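Local coordinates for formiminotetrahydrofolate cyclodeaminase (Thermotoga maritima, PDB 1O5H), which probably catalyses the cyclodeamination of 5-formimidoyltetrahydrofolate, releasing ammonia and forming 5,10-methenyltetrahydrofolate, at residues A45-R59 / M71-L85. Sequence-based numbering, arbitrary orientation.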
# COMPACT_ATOMS: atom_id res chain seq x y z
N ALA A 45 -5.96 5.81 -1.02
CA ALA A 45 -6.83 6.54 -0.13
C ALA A 45 -6.21 6.59 1.24
O ALA A 45 -6.15 7.64 1.85
CB ALA A 45 -8.17 5.89 -0.08
N MSE A 46 -5.71 5.47 1.72
CA MSE A 46 -5.08 5.43 3.02
C MSE A 46 -3.82 6.26 3.04
O MSE A 46 -3.51 6.89 4.06
CB MSE A 46 -4.77 3.99 3.41
CG MSE A 46 -6.00 3.22 3.82
SE MSE A 46 -5.58 1.34 4.02
CE MSE A 46 -4.86 1.06 2.36
N ALA A 47 -3.08 6.28 1.93
CA ALA A 47 -1.88 7.12 1.87
C ALA A 47 -2.25 8.59 2.01
O ALA A 47 -1.56 9.33 2.72
CB ALA A 47 -1.13 6.90 0.60
N CYS A 48 -3.34 9.00 1.36
CA CYS A 48 -3.84 10.36 1.48
C CYS A 48 -4.20 10.67 2.92
O CYS A 48 -3.94 11.77 3.43
CB CYS A 48 -5.03 10.61 0.55
SG CYS A 48 -4.60 10.57 -1.23
N ALA A 49 -4.77 9.69 3.61
CA ALA A 49 -5.07 9.88 5.02
C ALA A 49 -3.83 10.16 5.86
O ALA A 49 -3.87 11.02 6.73
CB ALA A 49 -5.84 8.71 5.57
N LEU A 50 -2.72 9.48 5.60
CA LEU A 50 -1.51 9.83 6.35
C LEU A 50 -1.12 11.27 6.05
O LEU A 50 -0.81 12.04 6.96
CB LEU A 50 -0.37 8.88 6.05
CG LEU A 50 -0.62 7.44 6.48
CD1 LEU A 50 0.25 6.52 5.66
CD2 LEU A 50 -0.37 7.22 7.97
N ALA A 51 -1.17 11.67 4.78
CA ALA A 51 -0.78 13.03 4.44
C ALA A 51 -1.70 13.99 5.16
O ALA A 51 -1.25 15.02 5.68
CB ALA A 51 -0.85 13.25 2.98
N GLU A 52 -2.98 13.66 5.21
CA GLU A 52 -3.91 14.47 5.96
C GLU A 52 -3.53 14.53 7.45
O GLU A 52 -3.59 15.61 8.06
CB GLU A 52 -5.32 13.95 5.78
CG GLU A 52 -6.37 14.94 6.24
CD GLU A 52 -7.78 14.50 5.95
OE1 GLU A 52 -7.99 13.70 5.02
OE2 GLU A 52 -8.69 14.97 6.65
N MSE A 53 -3.15 13.39 8.03
CA MSE A 53 -2.77 13.35 9.43
C MSE A 53 -1.62 14.30 9.71
O MSE A 53 -1.71 15.13 10.60
CB MSE A 53 -2.40 11.96 9.86
CG MSE A 53 -1.63 11.89 11.17
SE MSE A 53 -1.37 10.00 11.55
CE MSE A 53 -0.13 10.13 13.30
N VAL A 54 -0.56 14.19 8.92
CA VAL A 54 0.58 15.07 9.07
C VAL A 54 0.16 16.54 8.92
O VAL A 54 0.61 17.40 9.69
CB VAL A 54 1.71 14.72 8.10
CG1 VAL A 54 2.83 15.72 8.22
CG2 VAL A 54 2.24 13.28 8.36
N ALA A 55 -0.72 16.83 7.97
CA ALA A 55 -1.15 18.23 7.79
C ALA A 55 -1.94 18.73 9.00
O ALA A 55 -1.75 19.86 9.45
CB ALA A 55 -1.95 18.38 6.55
N ASN A 56 -2.82 17.89 9.53
CA ASN A 56 -3.55 18.23 10.74
C ASN A 56 -2.64 18.49 11.90
O ASN A 56 -2.83 19.47 12.61
CB ASN A 56 -4.50 17.12 11.13
CG ASN A 56 -5.87 17.28 10.52
OD1 ASN A 56 -6.36 18.41 10.35
ND2 ASN A 56 -6.49 16.16 10.17
N PHE A 57 -1.66 17.62 12.10
CA PHE A 57 -0.75 17.80 13.19
C PHE A 57 0.22 18.96 12.96
O PHE A 57 1.11 19.19 13.77
CB PHE A 57 -0.00 16.52 13.46
CG PHE A 57 -0.71 15.59 14.38
CD1 PHE A 57 -0.75 15.84 15.74
CD2 PHE A 57 -1.28 14.41 13.91
CE1 PHE A 57 -1.38 14.97 16.61
CE2 PHE A 57 -1.91 13.52 14.77
CZ PHE A 57 -1.95 13.80 16.13
N THR A 58 0.07 19.69 11.85
CA THR A 58 0.95 20.82 11.57
C THR A 58 0.23 22.14 11.74
O THR A 58 0.83 23.16 12.09
CB THR A 58 1.54 20.71 10.16
OG1 THR A 58 2.25 19.47 10.02
CG2 THR A 58 2.61 21.76 9.94
N ARG A 59 -1.07 22.13 11.48
CA ARG A 59 -1.85 23.32 11.79
C ARG A 59 -2.10 23.36 13.29
O ARG A 59 -1.92 22.35 13.98
CB ARG A 59 -3.15 23.37 11.00
CG ARG A 59 -4.04 22.18 11.17
CD ARG A 59 -5.09 22.10 10.10
NE ARG A 59 -6.37 21.69 10.67
CZ ARG A 59 -7.16 22.50 11.35
NH1 ARG A 59 -6.83 23.77 11.57
NH2 ARG A 59 -8.30 22.04 11.83
N MSE A 71 -1.55 24.24 5.18
CA MSE A 71 -1.93 22.98 5.83
C MSE A 71 -3.43 22.72 5.74
O MSE A 71 -3.85 21.62 5.40
CB MSE A 71 -1.46 22.92 7.29
CG MSE A 71 0.06 22.94 7.44
SE MSE A 71 0.96 21.41 6.64
CE MSE A 71 2.44 22.28 5.66
N GLU A 72 -4.24 23.73 6.01
CA GLU A 72 -5.68 23.55 5.87
C GLU A 72 -6.06 23.24 4.43
O GLU A 72 -7.01 22.50 4.18
CB GLU A 72 -6.44 24.76 6.36
CG GLU A 72 -6.66 24.72 7.86
CD GLU A 72 -6.64 26.11 8.51
OE1 GLU A 72 -6.13 27.07 7.89
OE2 GLU A 72 -7.14 26.24 9.65
N ARG A 73 -5.29 23.79 3.50
CA ARG A 73 -5.46 23.56 2.08
C ARG A 73 -5.24 22.08 1.74
O ARG A 73 -5.97 21.51 0.92
CB ARG A 73 -4.51 24.46 1.29
CG ARG A 73 -4.85 24.62 -0.19
CD ARG A 73 -3.68 25.06 -1.08
NE ARG A 73 -2.56 24.12 -1.00
CZ ARG A 73 -2.48 22.96 -1.66
NH1 ARG A 73 -3.46 22.59 -2.49
NH2 ARG A 73 -1.42 22.17 -1.50
N ILE A 74 -4.24 21.47 2.38
CA ILE A 74 -3.90 20.08 2.13
C ILE A 74 -4.95 19.17 2.74
O ILE A 74 -5.46 18.26 2.07
CB ILE A 74 -2.51 19.75 2.70
CG1 ILE A 74 -1.43 20.50 1.93
CG2 ILE A 74 -2.24 18.25 2.61
CD1 ILE A 74 -0.09 20.47 2.56
N VAL A 75 -5.27 19.41 4.00
CA VAL A 75 -6.35 18.67 4.64
C VAL A 75 -7.56 18.56 3.70
O VAL A 75 -8.06 17.47 3.43
CB VAL A 75 -6.74 19.33 5.94
CG1 VAL A 75 -8.03 18.73 6.48
CG2 VAL A 75 -5.61 19.17 6.93
N GLU A 76 -8.01 19.70 3.18
CA GLU A 76 -9.15 19.75 2.28
C GLU A 76 -8.90 18.93 1.01
O GLU A 76 -9.79 18.20 0.57
CB GLU A 76 -9.54 21.21 1.97
CG GLU A 76 -10.31 21.44 0.68
CD GLU A 76 -11.80 21.16 0.79
OE1 GLU A 76 -12.58 22.14 0.93
OE2 GLU A 76 -12.19 19.97 0.73
N ALA A 77 -7.70 19.04 0.44
CA ALA A 77 -7.35 18.27 -0.77
C ALA A 77 -7.29 16.76 -0.52
O ALA A 77 -7.71 15.96 -1.37
CB ALA A 77 -6.04 18.76 -1.37
N MSE A 78 -6.78 16.37 0.64
CA MSE A 78 -6.68 14.97 0.97
C MSE A 78 -8.05 14.39 1.28
O MSE A 78 -8.30 13.20 1.12
CB MSE A 78 -5.72 14.76 2.14
CG MSE A 78 -4.28 15.12 1.81
SE MSE A 78 -3.60 14.27 0.16
CE MSE A 78 -4.29 15.43 -1.26
N GLU A 79 -8.95 15.25 1.72
CA GLU A 79 -10.31 14.83 1.94
C GLU A 79 -10.96 14.51 0.60
O GLU A 79 -11.64 13.49 0.45
CB GLU A 79 -11.08 15.92 2.67
CG GLU A 79 -10.83 15.95 4.18
CD GLU A 79 -11.37 14.71 4.88
OE1 GLU A 79 -12.08 13.90 4.24
OE2 GLU A 79 -11.08 14.55 6.09
N GLU A 80 -10.73 15.39 -0.37
CA GLU A 80 -11.36 15.29 -1.68
C GLU A 80 -10.71 14.16 -2.47
O GLU A 80 -11.37 13.49 -3.27
CB GLU A 80 -11.30 16.62 -2.44
N ALA A 81 -9.41 13.92 -2.24
CA ALA A 81 -8.72 12.85 -2.95
C ALA A 81 -9.22 11.47 -2.54
O ALA A 81 -9.37 10.58 -3.37
CB ALA A 81 -7.25 12.95 -2.75
N ARG A 82 -9.50 11.29 -1.26
CA ARG A 82 -10.09 10.04 -0.83
C ARG A 82 -11.41 9.81 -1.56
O ARG A 82 -11.61 8.72 -2.12
CB ARG A 82 -10.27 10.01 0.67
CG ARG A 82 -8.98 9.94 1.40
CD ARG A 82 -9.01 9.04 2.61
NE ARG A 82 -9.96 9.47 3.64
CZ ARG A 82 -9.83 10.59 4.33
NH1 ARG A 82 -8.82 11.42 4.07
NH2 ARG A 82 -10.70 10.88 5.28
N LEU A 83 -12.30 10.81 -1.59
CA LEU A 83 -13.57 10.65 -2.29
C LEU A 83 -13.34 10.24 -3.75
O LEU A 83 -14.04 9.37 -4.27
CB LEU A 83 -14.47 11.89 -2.20
CG LEU A 83 -15.04 12.35 -0.84
CD1 LEU A 83 -15.82 13.65 -1.04
CD2 LEU A 83 -15.89 11.30 -0.08
N LYS A 84 -12.34 10.83 -4.40
CA LYS A 84 -12.07 10.47 -5.78
C LYS A 84 -11.62 9.01 -5.88
O LYS A 84 -12.10 8.26 -6.76
CB LYS A 84 -11.04 11.42 -6.40
CG LYS A 84 -11.67 12.75 -6.85
CD LYS A 84 -10.76 13.59 -7.76
CE LYS A 84 -10.04 14.72 -7.02
NZ LYS A 84 -8.87 15.19 -7.82
N LEU A 85 -10.72 8.62 -4.97
CA LEU A 85 -10.09 7.32 -5.01
C LEU A 85 -11.10 6.24 -4.69
O LEU A 85 -11.16 5.19 -5.35
CB LEU A 85 -8.91 7.26 -4.05
CG LEU A 85 -7.65 8.06 -4.44
CD1 LEU A 85 -6.68 8.14 -3.28
CD2 LEU A 85 -6.95 7.48 -5.64
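C48, E52 and R82 are the main knobs where helix 45-56 lies against helix 71-85. The helix axes come within 8.6 Å and run antiparallel, at 158° between their directions. C48 fills the hollow formed by M78, A81, R82 and L85. Its SG meets L85 CD1 at 3.8 Å and A81 CB on the far helix, while its CB rests on the selenium of M78. M78 is a selenomethionine; its bent chain brings the selenium against A51 CB, and the side chain also touches L131 of helix 107-141.

E52 drops into the next hollow, among V75, M78, E79 and R82. With CG anti to the backbone N (chi1 -166°) and the chain extended, its carboxylate is carried across to the other helix. R82 returns the fit as a knob among A45, C48, A49 and E52. R82 NH1 donates to E52 OE1 at 2.6 Å, with E52 OE1 in the guanidinium plane, and A49 CB lies over one guanidinium face. E79 crosses E52 at about a right angle, E79 OE2 lying 2.5 Å from E52 OE2. Replacing E52 by alanine removes the carboxylate, which is likely to leave R82 NH1 without this partner and a gap beside V75 and E79.

Farther along, A55 CB packs on V75 CG2 at 3.8 Å and on I74 CG2. T58 CB rests against the selenium of selenomethionine M71 at 3.6 Å. Past the end of helix 45-56, R59 NH1 forms a salt bridge with E72 OE2 at 3.1 Å.

D25 of the second subunit also pairs with R82, placing the polar side at the dimer interface. The interlocking side chains are knobs-into-holes packing of consecutive antiparallel helices in this all-helical cyclodeaminase fold.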